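Local coordinates for beta-ketoacyl-[acyl-carrier-protein] synthase FabY (Pseudomonas aeruginosa, PDB 4CW4), which catalyses the condensation of acetyl-CoA with malonyl-ACP to give acetoacetyl-ACP, the primer that starts bacterial fatty acid synthesis, at residues Ala388-Lys400 against Gly409-Ala421. Residues are numbered along the deposited sequence; the frame is centred on the assembly and turned at random.
Sequences AVTDVFINADGFK and GNYLTVAKAVASA
F393 of strand 388-394, and N395 and D397 of the loop after it, pack against helix 409-421 in a buried contact of the thiolase fold, in the ketosynthase C-terminal half. The chain turns back through a loop and runs along the strand as a helix. The axes run nearly antiparallel (159°) and approach to 7.3 Å. Strand 543-550 pairs antiparallel with strand 388-394, and helix 288-301 covers V392 and I394 on its other side.

F393 buries more surface against the helix than any other residue here. K416 CB lies over one face, 3.9 Å from the centroid of the F393 ring, in a CH-pi contact. A bend at chi3 (71°) brings K416 CE within 3.5 Å of F393 CD1. S420 CB meets the ring at its edge, in plane. K416 NZ forms a salt bridge with D220 of the second subunit, and water 2 bridges it to N395 OD1. N395 ND2 bonds to V276 O of the second subunit, so the contact forms part of the dimer interface. The N395 amide also packs on L412 CB and T413 CG2. At the far end, water 1 joins T390 OG1, D391 OD2 and S420 OG; D391 also salt-bridges R633 of the second subunit.

The N410 side chain, near the helix start, lies about 6 Å from that of H439, a predicted active-site residue. G409 sits tightly against the loop, its CA 3.1 Å from A396 O. G409 N donates to D397 OD1 at 2.9 Å, on the anti side; N544 ND2 bonds to the same oxygen, and K400 NZ to D397 OD2.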
loop_
_atom_site.group_PDB
_atom_site.type_symbol
_atom_site.label_atom_id
_atom_site.label_comp_id
_atom_site.label_asym_id
_atom_site.label_seq_id
_atom_site.Cartn_x
_atom_site.Cartn_y
_atom_site.Cartn_z
ATOM N N ALA A 388 12.292 -22.264 7.156
ATOM C CA ALA A 388 12.920 -21.488 6.080
ATOM C C ALA A 388 11.867 -21.187 5.025
ATOM O O ALA A 388 10.911 -21.939 4.860
ATOM C CB ALA A 388 14.077 -22.250 5.460
ATOM N N VAL A 389 12.011 -20.072 4.334
ATOM C CA VAL A 389 11.073 -19.722 3.299
ATOM C C VAL A 389 11.825 -19.590 1.978
ATOM O O VAL A 389 12.763 -18.819 1.878
ATOM C CB VAL A 389 10.328 -18.431 3.628
ATOM C CG1 VAL A 389 9.405 -18.115 2.505
ATOM C CG2 VAL A 389 9.522 -18.590 4.898
ATOM N N THR A 390 11.413 -20.369 0.980
ATOM C CA THR A 390 12.173 -20.500 -0.258
ATOM C C THR A 390 11.555 -19.777 -1.445
ATOM O O THR A 390 12.265 -19.411 -2.369
ATOM C CB THR A 390 12.393 -21.972 -0.622
ATOM O OG1 THR A 390 11.171 -22.679 -0.516
ATOM C CG2 THR A 390 13.413 -22.618 0.307
ATOM N N ASP A 391 10.248 -19.566 -1.439
ATOM C CA ASP A 391 9.593 -18.930 -2.565
ATOM C C ASP A 391 8.225 -18.450 -2.170
ATOM O O ASP A 391 7.549 -19.067 -1.321
ATOM C CB ASP A 391 9.394 -19.905 -3.729
ATOM C CG ASP A 391 10.573 -19.940 -4.711
ATOM O OD1 ASP A 391 10.988 -18.881 -5.265
ATOM O OD2 ASP A 391 11.086 -21.051 -4.922
ATOM N N VAL A 392 7.811 -17.377 -2.836
ATOM C CA VAL A 392 6.424 -16.974 -2.916
ATOM C C VAL A 392 6.131 -16.671 -4.367
ATOM O O VAL A 392 6.875 -15.935 -5.024
ATOM C CB VAL A 392 6.139 -15.705 -2.076
ATOM C CG1 VAL A 392 4.728 -15.146 -2.359
ATOM C CG2 VAL A 392 6.311 -16.001 -0.579
ATOM N N PHE A 393 5.046 -17.239 -4.860
ATOM C CA PHE A 393 4.584 -16.976 -6.214
ATOM C C PHE A 393 3.275 -16.220 -6.193
ATOM O O PHE A 393 2.363 -16.527 -5.422
ATOM C CB PHE A 393 4.467 -18.281 -6.983
ATOM C CG PHE A 393 5.791 -18.977 -7.146
ATOM C CD1 PHE A 393 6.769 -18.459 -7.980
ATOM C CD2 PHE A 393 6.074 -20.116 -6.427
ATOM C CE1 PHE A 393 8.001 -19.084 -8.085
ATOM C CE2 PHE A 393 7.299 -20.743 -6.536
ATOM C CZ PHE A 393 8.258 -20.234 -7.377
ATOM N N ILE A 394 3.211 -15.209 -7.052
ATOM C CA ILE A 394 2.096 -14.296 -7.138
ATOM C C ILE A 394 1.642 -14.222 -8.592
ATOM O O ILE A 394 2.453 -13.997 -9.488
ATOM C CB ILE A 394 2.529 -12.886 -6.682
ATOM C CG1 ILE A 394 2.842 -12.891 -5.175
ATOM C CG2 ILE A 394 1.464 -11.850 -7.018
ATOM C CD1 ILE A 394 3.538 -11.618 -4.654
ATOM N N ASN A 395 0.353 -14.404 -8.821
ATOM C CA ASN A 395 -0.224 -14.360 -10.163
ATOM C C ASN A 395 -1.617 -13.758 -10.103
ATOM O O ASN A 395 -2.436 -14.144 -9.260
ATOM C CB ASN A 395 -0.325 -15.765 -10.766
ATOM C CG ASN A 395 1.034 -16.372 -11.039
ATOM O OD1 ASN A 395 1.608 -17.061 -10.175
ATOM N ND2 ASN A 395 1.573 -16.105 -12.231
ATOM N N ALA A 396 -1.891 -12.832 -11.019
ATOM C CA ALA A 396 -3.204 -12.209 -11.140
ATOM C C ALA A 396 -4.132 -13.125 -11.952
ATOM O O ALA A 396 -3.768 -14.255 -12.293
ATOM C CB ALA A 396 -3.080 -10.819 -11.770
ATOM N N ASP A 397 -5.332 -12.646 -12.251
ATOM C CA ASP A 397 -6.402 -13.494 -12.760
ATOM C C ASP A 397 -6.661 -13.330 -14.258
ATOM O O ASP A 397 -7.522 -13.999 -14.799
ATOM C CB ASP A 397 -7.707 -13.154 -12.033
ATOM C CG ASP A 397 -7.783 -13.720 -10.633
ATOM O OD1 ASP A 397 -7.019 -14.654 -10.276
ATOM O OD2 ASP A 397 -8.653 -13.224 -9.875
ATOM N N GLY A 398 -5.949 -12.426 -14.921
ATOM C CA GLY A 398 -6.263 -12.092 -16.294
ATOM C C GLY A 398 -7.465 -11.163 -16.337
ATOM O O GLY A 398 -7.779 -10.472 -15.347
ATOM N N PHE A 399 -8.157 -11.121 -17.473
ATOM C CA PHE A 399 -9.337 -10.271 -17.565
ATOM C C PHE A 399 -10.419 -10.713 -16.578
ATOM O O PHE A 399 -10.600 -11.908 -16.330
ATOM C CB PHE A 399 -9.880 -10.249 -18.987
ATOM C CG PHE A 399 -8.982 -9.546 -19.959
ATOM C CD1 PHE A 399 -8.713 -8.195 -19.801
ATOM C CD2 PHE A 399 -8.424 -10.213 -21.037
ATOM C CE1 PHE A 399 -7.907 -7.519 -20.699
ATOM C CE2 PHE A 399 -7.619 -9.542 -21.935
ATOM C CZ PHE A 399 -7.358 -8.195 -21.757
ATOM N N LYS A 400 -11.122 -9.742 -16.000
ATOM C CA LYS A 400 -12.177 -10.021 -15.026
ATOM C C LYS A 400 -13.471 -9.319 -15.401
ATOM O O LYS A 400 -13.484 -8.424 -16.250
ATOM C CB LYS A 400 -11.754 -9.585 -13.610
ATOM C CG LYS A 400 -10.480 -10.271 -13.087
ATOM C CD LYS A 400 -10.097 -9.827 -11.662
ATOM C CE LYS A 400 -11.057 -10.355 -10.582
ATOM N NZ LYS A 400 -10.991 -11.841 -10.433
ATOM N N GLY A 409 -5.761 -17.087 -11.238
ATOM C CA GLY A 409 -4.370 -16.896 -10.877
ATOM C C GLY A 409 -3.883 -17.862 -9.812
ATOM O O GLY A 409 -2.709 -18.233 -9.780
ATOM N N ASN A 410 -4.768 -18.254 -8.904
ATOM C CA ASN A 410 -4.357 -19.127 -7.814
ATOM C C ASN A 410 -3.990 -20.541 -8.312
ATOM O O ASN A 410 -3.231 -21.237 -7.652
ATOM C CB ASN A 410 -5.447 -19.146 -6.736
ATOM C CG ASN A 410 -4.990 -19.696 -5.396
ATOM O OD1 ASN A 410 -5.791 -20.314 -4.711
ATOM N ND2 ASN A 410 -3.779 -19.417 -4.983
ATOM N N TYR A 411 -4.455 -20.938 -9.499
ATOM C CA TYR A 411 -3.976 -22.189 -10.095
ATOM C C TYR A 411 -2.471 -22.121 -10.295
ATOM O O TYR A 411 -1.738 -23.058 -10.014
ATOM C CB TYR A 411 -4.663 -22.482 -11.433
ATOM C CG TYR A 411 -6.061 -23.044 -11.312
ATOM C CD1 TYR A 411 -7.161 -22.196 -11.230
ATOM C CD2 TYR A 411 -6.286 -24.420 -11.287
ATOM C CE1 TYR A 411 -8.443 -22.696 -11.117
ATOM C CE2 TYR A 411 -7.573 -24.930 -11.176
ATOM C CZ TYR A 411 -8.646 -24.054 -11.084
ATOM O OH TYR A 411 -9.938 -24.512 -10.976
ATOM N N LEU A 412 -2.035 -20.989 -10.828
ATOM C CA LEU A 412 -0.639 -20.763 -11.160
ATOM C C LEU A 412 0.234 -20.674 -9.906
ATOM O O LEU A 412 1.312 -21.267 -9.866
ATOM C CB LEU A 412 -0.490 -19.497 -11.995
ATOM C CG LEU A 412 -0.857 -19.612 -13.481
ATOM C CD1 LEU A 412 -2.272 -20.091 -13.719
ATOM C CD2 LEU A 412 -0.640 -18.279 -14.164
ATOM N N THR A 413 -0.226 -19.949 -8.884
ATOM C CA THR A 413 0.593 -19.800 -7.684
ATOM C C THR A 413 0.771 -21.138 -6.965
ATOM O O THR A 413 1.870 -21.465 -6.533
ATOM C CB THR A 413 0.069 -18.717 -6.703
ATOM O OG1 THR A 413 -1.156 -19.120 -6.077
ATOM C CG2 THR A 413 -0.175 -17.393 -7.418
ATOM N N VAL A 414 -0.300 -21.908 -6.827
ATOM C CA VAL A 414 -0.199 -23.188 -6.133
ATOM C C VAL A 414 0.671 -24.175 -6.920
ATOM O O VAL A 414 1.540 -24.827 -6.357
ATOM C CB VAL A 414 -1.589 -23.793 -5.826
ATOM C CG1 VAL A 414 -1.446 -25.150 -5.147
ATOM C CG2 VAL A 414 -2.404 -22.821 -4.936
ATOM N N ALA A 415 0.445 -24.264 -8.225
ATOM C CA ALA A 415 1.227 -25.167 -9.063
ATOM C C ALA A 415 2.703 -24.817 -8.986
ATOM O O ALA A 415 3.547 -25.704 -8.797
ATOM C CB ALA A 415 0.746 -25.128 -10.503
ATOM N N LYS A 416 3.036 -23.538 -9.155
ATOM C CA LYS A 416 4.451 -23.144 -9.128
ATOM C C LYS A 416 5.061 -23.397 -7.749
ATOM O O LYS A 416 6.230 -23.781 -7.629
ATOM C CB LYS A 416 4.634 -21.673 -9.507
ATOM C CG LYS A 416 4.332 -21.365 -10.948
ATOM C CD LYS A 416 4.548 -19.900 -11.257
ATOM C CE LYS A 416 6.019 -19.544 -11.257
ATOM N NZ LYS A 416 6.286 -18.115 -11.544
ATOM N N ALA A 417 4.272 -23.186 -6.698
ATOM C CA ALA A 417 4.782 -23.406 -5.336
ATOM C C ALA A 417 5.145 -24.879 -5.125
ATOM O O ALA A 417 6.225 -25.206 -4.615
ATOM C CB ALA A 417 3.762 -22.938 -4.290
ATOM N N VAL A 418 4.236 -25.763 -5.503
ATOM C CA VAL A 418 4.481 -27.188 -5.375
ATOM C C VAL A 418 5.705 -27.613 -6.215
ATOM O O VAL A 418 6.583 -28.320 -5.713
ATOM C CB VAL A 418 3.215 -28.005 -5.710
ATOM C CG1 VAL A 418 3.509 -29.497 -5.643
ATOM C CG2 VAL A 418 2.095 -27.666 -4.712
ATOM N N ALA A 419 5.789 -27.153 -7.461
ATOM C CA ALA A 419 6.918 -27.519 -8.303
ATOM C C ALA A 419 8.222 -27.056 -7.656
ATOM O O ALA A 419 9.234 -27.775 -7.696
ATOM C CB ALA A 419 6.779 -26.907 -9.691
ATOM N N SER A 420 8.215 -25.863 -7.065
ATOM C CA SER A 420 9.439 -25.322 -6.484
ATOM C C SER A 420 9.878 -26.180 -5.297
ATOM O O SER A 420 11.074 -26.430 -5.112
ATOM C CB SER A 420 9.279 -23.859 -6.081
ATOM O OG SER A 420 8.474 -23.712 -4.930
ATOM N N ALA A 421 8.901 -26.653 -4.515
ATOM C CA ALA A 421 9.203 -27.498 -3.379
ATOM C C ALA A 421 9.762 -28.849 -3.843
ATOM O O ALA A 421 10.675 -29.388 -3.231
ATOM C CB ALA A 421 7.965 -27.686 -2.495
HETATM O O HOH W 1 10.490 -23.134 -3.094
HETATM O O HOH W 2 4.290 -16.684 -10.273
#